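Collagen adhesin (Enterococcus faecalis, PDB 2OKM) probably binds collagen as a cell-wall-attached surface adhesin, of which this chain is the collagen-binding subdomain. Local coordinates at residues K65-S68 and Q74-Y77; F54-V59 and L90-D95; I67-F72 and I80-D85. All blocks are in the same frame, centred on the assembly; numbering follows the deposited sequence.

Contact 1: K65-S68 and Q74-Y77; sequences KYIS and QQGY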
ATOM      1  N   LYS A  65       2.372   2.986 -15.729  1.00 12.41           N
ATOM      2  CA  LYS A  65       3.495   3.761 -15.217  1.00 13.59           C
ATOM      3  C   LYS A  65       4.043   3.119 -13.947  1.00 13.27           C
ATOM      4  O   LYS A  65       3.303   2.530 -13.165  1.00 14.06           O
ATOM      5  CB  LYS A  65       3.059   5.215 -14.911  1.00 16.90           C
ATOM      6  CG  LYS A  65       2.484   5.980 -16.120  1.00 19.65           C
ATOM      7  CD  LYS A  65       1.683   7.243 -15.714  1.00 21.67           C
ATOM      8  CE  LYS A  65       2.562   8.348 -15.143  1.00 22.96           C
ATOM      9  NZ  LYS A  65       1.807   9.628 -14.953  1.00 23.76           N
ATOM     10  N   TYR A  66       5.353   3.228 -13.761  1.00 14.36           N
ATOM     11  CA  TYR A  66       6.028   2.719 -12.571  1.00 15.07           C
ATOM     12  C   TYR A  66       6.877   3.902 -12.132  1.00 15.67           C
ATOM     13  O   TYR A  66       7.882   4.223 -12.768  1.00 17.29           O
ATOM     14  CB  TYR A  66       6.913   1.514 -12.905  1.00 16.84           C
ATOM     15  CG  TYR A  66       6.161   0.212 -13.122  1.00 18.03           C
ATOM     16  CD1 TYR A  66       6.120  -0.772 -12.129  1.00 16.98           C
ATOM     17  CD2 TYR A  66       5.526  -0.053 -14.333  1.00 18.69           C
ATOM     18  CE1 TYR A  66       5.467  -1.994 -12.351  1.00 18.19           C
ATOM     19  CE2 TYR A  66       4.872  -1.263 -14.563  1.00 20.33           C
ATOM     20  CZ  TYR A  66       4.848  -2.231 -13.574  1.00 18.60           C
ATOM     21  OH  TYR A  66       4.223  -3.435 -13.834  1.00 20.27           O
ATOM     22  N   ILE A  67       6.453   4.559 -11.055  1.00 14.18           N
ATOM     23  CA  ILE A  67       7.147   5.744 -10.571  1.00 13.21           C
ATOM     24  C   ILE A  67       7.547   5.707  -9.100  1.00 13.25           C
ATOM     25  O   ILE A  67       7.073   4.873  -8.330  1.00 12.74           O
ATOM     26  CB  ILE A  67       6.281   6.997 -10.820  1.00 13.34           C
ATOM     27  CG1 ILE A  67       4.969   6.893 -10.034  1.00 13.47           C
ATOM     28  CG2 ILE A  67       5.967   7.116 -12.307  1.00 15.35           C
ATOM     29  CD1 ILE A  67       4.029   8.067 -10.245  1.00 15.50           C
ATOM     30  N   SER A  68       8.428   6.630  -8.726  1.00 12.94           N
ATOM     31  CA  SER A  68       8.916   6.735  -7.356  1.00 13.55           C
ATOM     32  C   SER A  68       7.927   7.516  -6.507  1.00 12.02           C
ATOM     33  O   SER A  68       6.960   8.082  -7.019  1.00 12.30           O
ATOM     34  CB  SER A  68      10.257   7.468  -7.335  1.00 12.92           C
ATOM     35  OG  SER A  68      10.075   8.813  -7.747  1.00 15.53           O
ATOM     36  N   GLN A  74       4.815  14.519  -6.933  1.00 14.69           N
ATOM     37  CA  GLN A  74       5.020  15.612  -7.879  1.00 17.15           C
ATOM     38  C   GLN A  74       3.959  15.616  -8.977  1.00 16.86           C
ATOM     39  O   GLN A  74       3.534  16.679  -9.436  1.00 17.71           O
ATOM     40  CB  GLN A  74       6.418  15.502  -8.503  1.00 19.68           C
ATOM     41  CG  GLN A  74       6.868  16.720  -9.312  1.00 25.22           C
ATOM     42  CD  GLN A  74       6.120  16.877 -10.620  1.00 28.49           C
ATOM     43  OE1 GLN A  74       6.067  15.953 -11.433  1.00 30.52           O
ATOM     44  NE2 GLN A  74       5.543  18.054 -10.835  1.00 30.92           N
ATOM     45  N   GLN A  75       3.516  14.429  -9.383  1.00 14.80           N
ATOM     46  CA  GLN A  75       2.517  14.312 -10.440  1.00 14.79           C
ATOM     47  C   GLN A  75       1.064  14.423  -9.990  1.00 14.60           C
ATOM     48  O   GLN A  75       0.146  14.232 -10.786  1.00 15.82           O
ATOM     49  CB  GLN A  75       2.739  13.011 -11.217  1.00 15.58           C
ATOM     50  CG  GLN A  75       3.998  13.054 -12.072  1.00 15.79           C
ATOM     51  CD  GLN A  75       4.274  11.753 -12.794  1.00 17.04           C
ATOM     52  OE1 GLN A  75       3.367  11.139 -13.355  1.00 18.40           O
ATOM     53  NE2 GLN A  75       5.536  11.335 -12.799  1.00 18.15           N
ATOM     54  N   GLY A  76       0.858  14.728  -8.713  1.00 13.88           N
ATOM     55  CA  GLY A  76      -0.487  14.900  -8.197  1.00 12.30           C
ATOM     56  C   GLY A  76      -1.329  13.663  -7.952  1.00 10.89           C
ATOM     57  O   GLY A  76      -2.555  13.736  -8.004  1.00 11.26           O
ATOM     58  N   TYR A  77      -0.689  12.528  -7.680  1.00 10.53           N
ATOM     59  CA  TYR A  77      -1.429  11.300  -7.415  1.00 11.19           C
ATOM     60  C   TYR A  77      -1.823  11.185  -5.950  1.00 10.54           C
ATOM     61  O   TYR A  77      -2.820  10.552  -5.618  1.00 10.73           O
ATOM     62  CB  TYR A  77      -0.602  10.062  -7.771  1.00 10.46           C
ATOM     63  CG  TYR A  77      -0.522   9.751  -9.242  1.00 10.27           C
ATOM     64  CD1 TYR A  77       0.589  10.120  -9.992  1.00 10.22           C
ATOM     65  CD2 TYR A  77      -1.552   9.061  -9.883  1.00 10.21           C
ATOM     66  CE1 TYR A  77       0.679   9.810 -11.347  1.00 11.93           C
ATOM     67  CE2 TYR A  77      -1.471   8.748 -11.241  1.00 11.25           C
ATOM     68  CZ  TYR A  77      -0.352   9.123 -11.963  1.00 12.11           C
ATOM     69  OH  TYR A  77      -0.249   8.803 -13.297  1.00 13.11           O
TER
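Strand 65-68 and the turn that follows helix 69-74 draw nearest at I67 and Q75, whose CA atoms are 9.7 Å apart, so side chains alone bridge the gap. K65 makes both hydrogen bonds across it. Its chain bends at chi3 (69°) and carries NZ between two oxygens of the other segment, donating to OE1 of Q75 at 2.7 Å and to OH of Y77 at 2.8 Å. The ammonium lies beside the edge of the Y77 ring, near its plane, and meets the Q75 amide almost head-on, with a C=O...N angle of 167°. Both acceptors are delivered by the end of the helix. G76, with positive phi, is the C-prime residue of a Schellman motif in which Y77 N bonds back to F72 O and G76 N to E73 O; Q75 and Y77, on either side of that glycine, both direct their side chains to the strand. Beside these bonds is an apolar contact: CD1 of I67 rests 3.9 Å from CE1 of Y77, approaching the ring obliquely. I67 and Y77 are both buried, and I58 of the neighbouring strand 55-59 touches each of them. K96 makes a cation-pi contact with Y77 and hydrogen-bonds the carbonyl of Q75.

Contact 2: F54-V59 and L90-D95; sequences FTFDIV and LRFYRD
F56 reaches across to L90 and F92 from a strand whose backbone stays well apart from theirs: the closest CA atoms, those of F56 and F92, are 11.3 Å from each other, and no hydrogen bond links the two segments. Along 54-59, F54 comes first. Its side chain also points inward, yet it stops short of 90-95 and packs instead in an aromatic group, edge-to-face with F88 and stacked with Y106. At F56 the gap is closed. The side chain leaves its strand toward 90-95, and with CG anti to the carbonyl carbon (chi1 -62°) the ring puts one corner, CE2, against both partners. L90 comes from the opposite direction and brings its methyl CD2 to 4.1 Å from F56 CE2. F92 leaves its backbone at a slant, yet the far side of its ring brings CE1 to 4.3 Å from the same CE2 atom. Both neighbours sit at the edge of the F56 ring, near its plane. F72 of helix 69-74 stacks on F56 and also meets F92, with ring planes about 80° apart, so it joins both sides of the contact. D57 turns the other way, with its carboxylate near Y66 and in a weak, long ion pair with R105. Inward again, I58 packs on F102. V59 continues the strand's backbone pairing, bonding to S101. Apolar side chains meeting between two antiparallel sheets, without backbone bonds from one to the other, are the hallmark of a beta sandwich, here the core of the collagen-binding domain.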
ATOM      1  N   PHE A  54       9.732   2.930  -1.544  1.00 11.82           N
ATOM      2  CA  PHE A  54       8.450   2.950  -2.245  1.00 10.70           C
ATOM      3  C   PHE A  54       8.449   3.159  -3.753  1.00 11.18           C
ATOM      4  O   PHE A  54       9.127   4.042  -4.268  1.00 11.73           O
ATOM      5  CB  PHE A  54       7.530   4.012  -1.638  1.00 10.76           C
ATOM      6  CG  PHE A  54       7.001   3.661  -0.276  1.00 10.19           C
ATOM      7  CD1 PHE A  54       7.829   3.694   0.846  1.00 10.79           C
ATOM      8  CD2 PHE A  54       5.666   3.308  -0.112  1.00 11.20           C
ATOM      9  CE1 PHE A  54       7.330   3.379   2.109  1.00 11.77           C
ATOM     10  CE2 PHE A  54       5.159   2.991   1.147  1.00 11.65           C
ATOM     11  CZ  PHE A  54       5.993   3.027   2.260  1.00 12.18           C
ATOM     12  N   THR A  55       7.679   2.332  -4.456  1.00 11.69           N
ATOM     13  CA  THR A  55       7.504   2.490  -5.897  1.00 10.55           C
ATOM     14  C   THR A  55       6.019   2.284  -6.149  1.00  9.13           C
ATOM     15  O   THR A  55       5.347   1.545  -5.416  1.00  9.30           O
ATOM     16  CB  THR A  55       8.325   1.490  -6.759  1.00 11.96           C
ATOM     17  OG1 THR A  55       7.866   0.154  -6.545  1.00 12.48           O
ATOM     18  CG2 THR A  55       9.803   1.591  -6.428  1.00 13.44           C
ATOM     19  N   PHE A  56       5.508   2.950  -7.175  1.00  9.44           N
ATOM     20  CA  PHE A  56       4.095   2.868  -7.507  1.00  9.90           C
ATOM     21  C   PHE A  56       3.862   2.359  -8.926  1.00 10.23           C
ATOM     22  O   PHE A  56       4.329   2.953  -9.897  1.00 10.22           O
ATOM     23  CB  PHE A  56       3.433   4.239  -7.327  1.00  8.20           C
ATOM     24  CG  PHE A  56       3.471   4.752  -5.916  1.00  9.44           C
ATOM     25  CD1 PHE A  56       4.654   5.240  -5.369  1.00 10.00           C
ATOM     26  CD2 PHE A  56       2.322   4.733  -5.125  1.00 10.54           C
ATOM     27  CE1 PHE A  56       4.694   5.704  -4.051  1.00 11.45           C
ATOM     28  CE2 PHE A  56       2.351   5.194  -3.809  1.00 10.07           C
ATOM     29  CZ  PHE A  56       3.541   5.680  -3.272  1.00 11.42           C
ATOM     30  N   ASP A  57       3.124   1.255  -9.012  1.00  9.81           N
ATOM     31  CA  ASP A  57       2.766   0.575 -10.262  1.00 10.42           C
ATOM     32  C   ASP A  57       1.346   1.059 -10.554  1.00 10.90           C
ATOM     33  O   ASP A  57       0.382   0.534  -9.997  1.00 10.83           O
ATOM     34  CB  ASP A  57       2.795  -0.933  -9.990  1.00 11.48           C
ATOM     35  CG  ASP A  57       2.453  -1.772 -11.199  1.00 14.71           C
ATOM     36  OD1 ASP A  57       2.001  -1.220 -12.223  1.00 15.06           O
ATOM     37  OD2 ASP A  57       2.636  -3.008 -11.103  1.00 17.15           O
ATOM     38  N   ILE A  58       1.232   2.064 -11.424  1.00  9.44           N
ATOM     39  CA  ILE A  58      -0.051   2.693 -11.741  1.00 10.18           C
ATOM     40  C   ILE A  58      -0.586   2.320 -13.116  1.00 10.24           C
ATOM     41  O   ILE A  58       0.086   2.518 -14.128  1.00 10.77           O
ATOM     42  CB  ILE A  58       0.097   4.225 -11.647  1.00  9.66           C
ATOM     43  CG1 ILE A  58       0.838   4.584 -10.356  1.00 11.36           C
ATOM     44  CG2 ILE A  58      -1.274   4.895 -11.665  1.00 11.91           C
ATOM     45  CD1 ILE A  58       1.073   6.069 -10.179  1.00 11.96           C
ATOM     46  N   VAL A  59      -1.811   1.806 -13.149  1.00  9.98           N
ATOM     47  CA  VAL A  59      -2.398   1.366 -14.408  1.00 10.72           C
ATOM     48  C   VAL A  59      -3.849   1.759 -14.660  1.00 12.18           C
ATOM     49  O   VAL A  59      -4.697   1.647 -13.777  1.00 10.57           O
ATOM     50  CB  VAL A  59      -2.323  -0.184 -14.520  1.00 12.14           C
ATOM     51  CG1 VAL A  59      -2.888  -0.648 -15.854  1.00 12.61           C
ATOM     52  CG2 VAL A  59      -0.886  -0.657 -14.360  1.00 12.59           C
ATOM     53  N   LEU A  90      -0.989   7.006   3.825  1.00 10.69           N
ATOM     54  CA  LEU A  90      -0.867   7.204   2.390  1.00 11.45           C
ATOM     55  C   LEU A  90      -2.222   7.541   1.785  1.00 10.43           C
ATOM     56  O   LEU A  90      -3.196   6.811   1.974  1.00 12.29           O
ATOM     57  CB  LEU A  90      -0.296   5.939   1.740  1.00 10.38           C
ATOM     58  CG  LEU A  90      -0.132   5.914   0.216  1.00 11.02           C
ATOM     59  CD1 LEU A  90       0.761   7.054  -0.238  1.00 12.10           C
ATOM     60  CD2 LEU A  90       0.464   4.572  -0.196  1.00 14.66           C
ATOM     61  N   ARG A  91      -2.278   8.655   1.063  1.00  9.16           N
ATOM     62  CA  ARG A  91      -3.512   9.098   0.430  1.00 10.55           C
ATOM     63  C   ARG A  91      -3.375   9.172  -1.085  1.00  9.91           C
ATOM     64  O   ARG A  91      -2.342   9.592  -1.603  1.00  8.89           O
ATOM     65  CB  ARG A  91      -3.892  10.475   0.970  1.00 13.20           C
ATOM     66  CG  ARG A  91      -5.049  11.127   0.253  1.00 17.04           C
ATOM     67  CD  ARG A  91      -5.390  12.453   0.911  1.00 20.01           C
ATOM     68  NE  ARG A  91      -5.686  12.344   2.341  1.00 24.21           N
ATOM     69  CZ  ARG A  91      -6.909  12.399   2.857  1.00 24.52           C
ATOM     70  NH1 ARG A  91      -7.946  12.556   2.056  1.00 28.87           N
ATOM     71  NH2 ARG A  91      -7.100  12.339   4.174  1.00 26.46           N
ATOM     72  N   PHE A  92      -4.420   8.736  -1.782  1.00  9.61           N
ATOM     73  CA  PHE A  92      -4.480   8.778  -3.242  1.00  9.19           C
ATOM     74  C   PHE A  92      -5.597   9.764  -3.551  1.00  9.30           C
ATOM     75  O   PHE A  92      -6.740   9.567  -3.121  1.00  9.56           O
ATOM     76  CB  PHE A  92      -4.861   7.411  -3.819  1.00  8.64           C
ATOM     77  CG  PHE A  92      -3.886   6.317  -3.496  1.00  8.72           C
ATOM     78  CD1 PHE A  92      -2.885   5.971  -4.396  1.00 10.58           C
ATOM     79  CD2 PHE A  92      -3.968   5.638  -2.285  1.00 10.24           C
ATOM     80  CE1 PHE A  92      -1.978   4.960  -4.098  1.00  9.46           C
ATOM     81  CE2 PHE A  92      -3.066   4.624  -1.976  1.00 10.91           C
ATOM     82  CZ  PHE A  92      -2.070   4.285  -2.882  1.00  9.99           C
ATOM     83  N   TYR A  93      -5.276  10.830  -4.278  1.00  9.55           N
ATOM     84  CA  TYR A  93      -6.289  11.826  -4.606  1.00 10.15           C
ATOM     85  C   TYR A  93      -7.330  11.272  -5.576  1.00 11.28           C
ATOM     86  O   TYR A  93      -7.015  10.507  -6.486  1.00 10.89           O
ATOM     87  CB  TYR A  93      -5.637  13.084  -5.186  1.00 11.05           C
ATOM     88  CG  TYR A  93      -4.627  13.738  -4.262  1.00  9.35           C
ATOM     89  CD1 TYR A  93      -4.857  13.819  -2.889  1.00 11.82           C
ATOM     90  CD2 TYR A  93      -3.453  14.297  -4.767  1.00 12.11           C
ATOM     91  CE1 TYR A  93      -3.941  14.442  -2.038  1.00 11.76           C
ATOM     92  CE2 TYR A  93      -2.531  14.924  -3.923  1.00 12.30           C
ATOM     93  CZ  TYR A  93      -2.782  14.991  -2.564  1.00 12.20           C
ATOM     94  OH  TYR A  93      -1.873  15.598  -1.725  1.00 14.57           O
ATOM     95  N   ARG A  94      -8.574  11.677  -5.359  1.00 11.03           N
ATOM     96  CA  ARG A  94      -9.713  11.233  -6.151  1.00 11.48           C
ATOM     97  C   ARG A  94      -9.527  11.193  -7.667  1.00 11.51           C
ATOM     98  O   ARG A  94      -9.652  10.135  -8.288  1.00 10.37           O
ATOM     99  CB  ARG A  94     -10.921  12.117  -5.814  1.00 12.85           C
ATOM    100  CG  ARG A  94     -12.282  11.585  -6.250  1.00 15.56           C
ATOM    101  CD  ARG A  94     -12.514  11.694  -7.747  1.00 17.40           C
ATOM    102  NE  ARG A  94     -13.898  11.376  -8.103  1.00 18.04           N
ATOM    103  CZ  ARG A  94     -14.882  12.267  -8.172  1.00 19.69           C
ATOM    104  NH1 ARG A  94     -14.646  13.546  -7.912  1.00 20.28           N
ATOM    105  NH2 ARG A  94     -16.109  11.878  -8.503  1.00 19.67           N
ATOM    106  N   ASP A  95      -9.236  12.341  -8.268  1.00 11.82           N
ATOM    107  CA  ASP A  95      -9.118  12.408  -9.717  1.00 12.19           C
ATOM    108  C   ASP A  95      -8.256  11.371 -10.420  1.00 13.07           C
ATOM    109  O   ASP A  95      -8.737  10.680 -11.321  1.00 13.84           O
ATOM    110  CB  ASP A  95      -8.683  13.808 -10.158  1.00 13.12           C
ATOM    111  CG  ASP A  95      -9.856  14.746 -10.329  1.00 14.66           C
ATOM    112  OD1 ASP A  95      -9.689  15.792 -10.990  1.00 14.86           O
ATOM    113  OD2 ASP A  95     -10.945  14.435  -9.801  1.00 17.23           O
TER

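Contact 3: I67-F72 and I80-D85; sequences ISLAEF and IDFVTD. With SO4 (sulfate ion), chain C.
The first turn of helix 69-74 faces the edge strand that holds I80, L69 and I80 having the nearest CA atoms at 8.2 Å. L69 carries the whole contact. With CG anti to its own N (chi1 175°), the isobutyl fork extends toward the strand and straddles CG2 of I80, to which CD1 and CD2 each come within 3.7 Å; the two side chains cross at about a right angle. CD2 also touches the edge of the F82 ring, 4.2 Å from CE1. The helix start that presents L69 is a capping box. S68, the N-cap, accepts a bond from E71 N at its OG (3.2 Å), while E71 returns OE2 to S68 N at 3.0 Å, met from above the carboxylate plane. The two bonds are reciprocal: one satisfies the first-turn amide of E71, the other the amide of the N-cap residue itself. The helix thus leans on an outermost strand of the five-stranded sheet, and F88 of the next strand packs against both I80 and F82. Farther along the chain, T84 gives its hydroxyl to sulfate O2 (OG1 to O2, 3.0 Å). D85 N adds a weak bond to O4 of the same ion, which probably came from the crystallisation liquor.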
ATOM      1  N   ILE A  67       6.453   4.559 -11.055  1.00 14.18           N
ATOM      2  CA  ILE A  67       7.147   5.744 -10.571  1.00 13.21           C
ATOM      3  C   ILE A  67       7.547   5.707  -9.100  1.00 13.25           C
ATOM      4  O   ILE A  67       7.073   4.873  -8.330  1.00 12.74           O
ATOM      5  CB  ILE A  67       6.281   6.997 -10.820  1.00 13.34           C
ATOM      6  CG1 ILE A  67       4.969   6.893 -10.034  1.00 13.47           C
ATOM      7  CG2 ILE A  67       5.967   7.116 -12.307  1.00 15.35           C
ATOM      8  CD1 ILE A  67       4.029   8.067 -10.245  1.00 15.50           C
ATOM      9  N   SER A  68       8.428   6.630  -8.726  1.00 12.94           N
ATOM     10  CA  SER A  68       8.916   6.735  -7.356  1.00 13.55           C
ATOM     11  C   SER A  68       7.927   7.516  -6.507  1.00 12.02           C
ATOM     12  O   SER A  68       6.960   8.082  -7.019  1.00 12.30           O
ATOM     13  CB  SER A  68      10.257   7.468  -7.335  1.00 12.92           C
ATOM     14  OG  SER A  68      10.075   8.813  -7.747  1.00 15.53           O
ATOM     15  N   LEU A  69       8.181   7.545  -5.204  1.00 11.74           N
ATOM     16  CA  LEU A  69       7.333   8.280  -4.274  1.00 12.19           C
ATOM     17  C   LEU A  69       7.368   9.769  -4.610  1.00 12.47           C
ATOM     18  O   LEU A  69       6.336  10.438  -4.619  1.00 12.89           O
ATOM     19  CB  LEU A  69       7.819   8.062  -2.839  1.00 12.53           C
ATOM     20  CG  LEU A  69       7.118   8.852  -1.734  1.00 13.51           C
ATOM     21  CD1 LEU A  69       5.627   8.540  -1.720  1.00 13.76           C
ATOM     22  CD2 LEU A  69       7.754   8.496  -0.397  1.00 15.16           C
ATOM     23  N   ALA A  70       8.560  10.290  -4.885  1.00 14.33           N
ATOM     24  CA  ALA A  70       8.694  11.704  -5.225  1.00 14.14           C
ATOM     25  C   ALA A  70       7.872  12.025  -6.472  1.00 14.62           C
ATOM     26  O   ALA A  70       7.190  13.047  -6.526  1.00 15.09           O
ATOM     27  CB  ALA A  70      10.165  12.055  -5.454  1.00 15.48           C
ATOM     28  N   GLU A  71       7.932  11.144  -7.469  1.00 14.85           N
ATOM     29  CA  GLU A  71       7.185  11.338  -8.709  1.00 14.73           C
ATOM     30  C   GLU A  71       5.680  11.210  -8.463  1.00 13.72           C
ATOM     31  O   GLU A  71       4.880  11.945  -9.043  1.00 13.63           O
ATOM     32  CB  GLU A  71       7.662  10.328  -9.763  1.00 16.63           C
ATOM     33  CG  GLU A  71       9.061  10.648 -10.302  1.00 20.10           C
ATOM     34  CD  GLU A  71       9.723   9.489 -11.037  1.00 22.56           C
ATOM     35  OE1 GLU A  71      10.791   9.714 -11.647  1.00 25.63           O
ATOM     36  OE2 GLU A  71       9.196   8.356 -11.003  1.00 22.65           O
ATOM     37  N   PHE A  72       5.307  10.276  -7.593  1.00 12.32           N
ATOM     38  CA  PHE A  72       3.914  10.037  -7.226  1.00 11.60           C
ATOM     39  C   PHE A  72       3.318  11.338  -6.684  1.00 12.32           C
ATOM     40  O   PHE A  72       2.205  11.733  -7.034  1.00 12.38           O
ATOM     41  CB  PHE A  72       3.868   8.936  -6.153  1.00 11.62           C
ATOM     42  CG  PHE A  72       2.499   8.677  -5.578  1.00 12.27           C
ATOM     43  CD1 PHE A  72       1.551   7.939  -6.284  1.00 11.44           C
ATOM     44  CD2 PHE A  72       2.172   9.139  -4.305  1.00 12.45           C
ATOM     45  CE1 PHE A  72       0.299   7.664  -5.723  1.00 11.60           C
ATOM     46  CE2 PHE A  72       0.926   8.871  -3.737  1.00 11.69           C
ATOM     47  CZ  PHE A  72      -0.012   8.134  -4.445  1.00 10.06           C
ATOM     48  N   ILE A  80       2.224  10.967   1.014  1.00 12.83           N
ATOM     49  CA  ILE A  80       2.513  10.033   2.092  1.00 12.34           C
ATOM     50  C   ILE A  80       2.982  10.857   3.280  1.00 13.18           C
ATOM     51  O   ILE A  80       3.503  11.960   3.114  1.00 13.40           O
ATOM     52  CB  ILE A  80       3.620   9.017   1.708  1.00 12.84           C
ATOM     53  CG1 ILE A  80       3.600   7.837   2.683  1.00 13.46           C
ATOM     54  CG2 ILE A  80       5.002   9.684   1.750  1.00 13.28           C
ATOM     55  CD1 ILE A  80       4.415   6.646   2.209  1.00 13.83           C
ATOM     56  N   ASP A  81       2.768  10.328   4.476  1.00 11.60           N
ATOM     57  CA  ASP A  81       3.195  11.003   5.693  1.00 12.63           C
ATOM     58  C   ASP A  81       3.716   9.933   6.632  1.00 11.93           C
ATOM     59  O   ASP A  81       2.950   9.098   7.114  1.00 12.78           O
ATOM     60  CB  ASP A  81       2.024  11.746   6.350  1.00 11.95           C
ATOM     61  CG  ASP A  81       2.438  12.503   7.606  1.00 15.28           C
ATOM     62  OD1 ASP A  81       1.564  13.126   8.247  1.00 16.49           O
ATOM     63  OD2 ASP A  81       3.639  12.476   7.950  1.00 16.70           O
ATOM     64  N   PHE A  82       5.023   9.932   6.865  1.00 11.53           N
ATOM     65  CA  PHE A  82       5.599   8.963   7.784  1.00 11.66           C
ATOM     66  C   PHE A  82       5.407   9.571   9.170  1.00 13.93           C
ATOM     67  O   PHE A  82       6.145  10.474   9.567  1.00 14.11           O
ATOM     68  CB  PHE A  82       7.082   8.746   7.479  1.00 12.83           C
ATOM     69  CG  PHE A  82       7.336   8.139   6.124  1.00 12.65           C
ATOM     70  CD1 PHE A  82       7.812   8.919   5.074  1.00 14.81           C
ATOM     71  CD2 PHE A  82       7.066   6.794   5.891  1.00 14.82           C
ATOM     72  CE1 PHE A  82       8.020   8.365   3.807  1.00 13.63           C
ATOM     73  CE2 PHE A  82       7.269   6.230   4.630  1.00 13.15           C
ATOM     74  CZ  PHE A  82       7.745   7.018   3.588  1.00 13.85           C
ATOM     75  N   VAL A  83       4.395   9.085   9.885  1.00 13.44           N
ATOM     76  CA  VAL A  83       4.073   9.605  11.214  1.00 14.43           C
ATOM     77  C   VAL A  83       5.028   9.131  12.307  1.00 14.74           C
ATOM     78  O   VAL A  83       5.113   9.739  13.372  1.00 15.48           O
ATOM     79  CB  VAL A  83       2.607   9.283  11.586  1.00 14.57           C
ATOM     80  CG1 VAL A  83       1.672   9.990  10.615  1.00 15.64           C
ATOM     81  CG2 VAL A  83       2.363   7.783  11.549  1.00 16.36           C
ATOM     82  N   THR A  84       5.731   8.036  12.040  1.00 13.92           N
ATOM     83  CA  THR A  84       6.741   7.503  12.951  1.00 14.38           C
ATOM     84  C   THR A  84       7.765   6.877  12.016  1.00 14.02           C
ATOM     85  O   THR A  84       7.731   7.134  10.814  1.00 14.81           O
ATOM     86  CB  THR A  84       6.195   6.414  13.920  1.00 14.68           C
ATOM     87  OG1 THR A  84       5.796   5.255  13.179  1.00 15.26           O
ATOM     88  CG2 THR A  84       5.015   6.947  14.729  1.00 14.64           C
ATOM     89  N   ASP A  85       8.676   6.070  12.544  1.00 13.56           N
ATOM     90  CA  ASP A  85       9.668   5.430  11.686  1.00 14.56           C
ATOM     91  C   ASP A  85       9.065   4.242  10.949  1.00 15.14           C
ATOM     92  O   ASP A  85       9.522   3.885   9.863  1.00 15.74           O
ATOM     93  CB  ASP A  85      10.867   4.943  12.508  1.00 15.24           C
ATOM     94  CG  ASP A  85      11.903   6.024  12.731  1.00 14.41           C
ATOM     95  OD1 ASP A  85      12.880   5.759  13.470  1.00 15.25           O
ATOM     96  OD2 ASP A  85      11.751   7.131  12.171  1.00 13.85           O
TER
HETATM   97  S   SO4 C 202       7.507   3.014  15.560  1.00 23.99           S
HETATM   98  O1  SO4 C 202       7.796   1.570  15.428  1.00 25.34           O
HETATM   99  O2  SO4 C 202       6.066   3.252  15.346  1.00 22.34           O
HETATM  100  O3  SO4 C 202       7.868   3.452  16.924  1.00 23.38           O
HETATM  101  O4  SO4 C 202       8.300   3.766  14.564  1.00 19.21           O

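The three contacts stand around one short helix, 69-74, that bridges the two sheets. Contacts 1 and 3 both start from strand 64-68 and use opposite ends of the helix, with centres about 11 Å apart: contact 3 works from its capped start, contact 1 from its Schellman end. Contact 2, whose centre is about 7 Å from that of contact 1 and about 10 Å from that of contact 3, lies in the buried interior between the sheets. Strand 55-59 pairs with 64-68, F56 N lying 2.7 Å from I67 O, and strand 87-92 pairs with 78-82. F72 belongs to a segment of contact 3 yet packs into contact 2. The sulfate touches contact 3 alone, in the loop at T84 and D85.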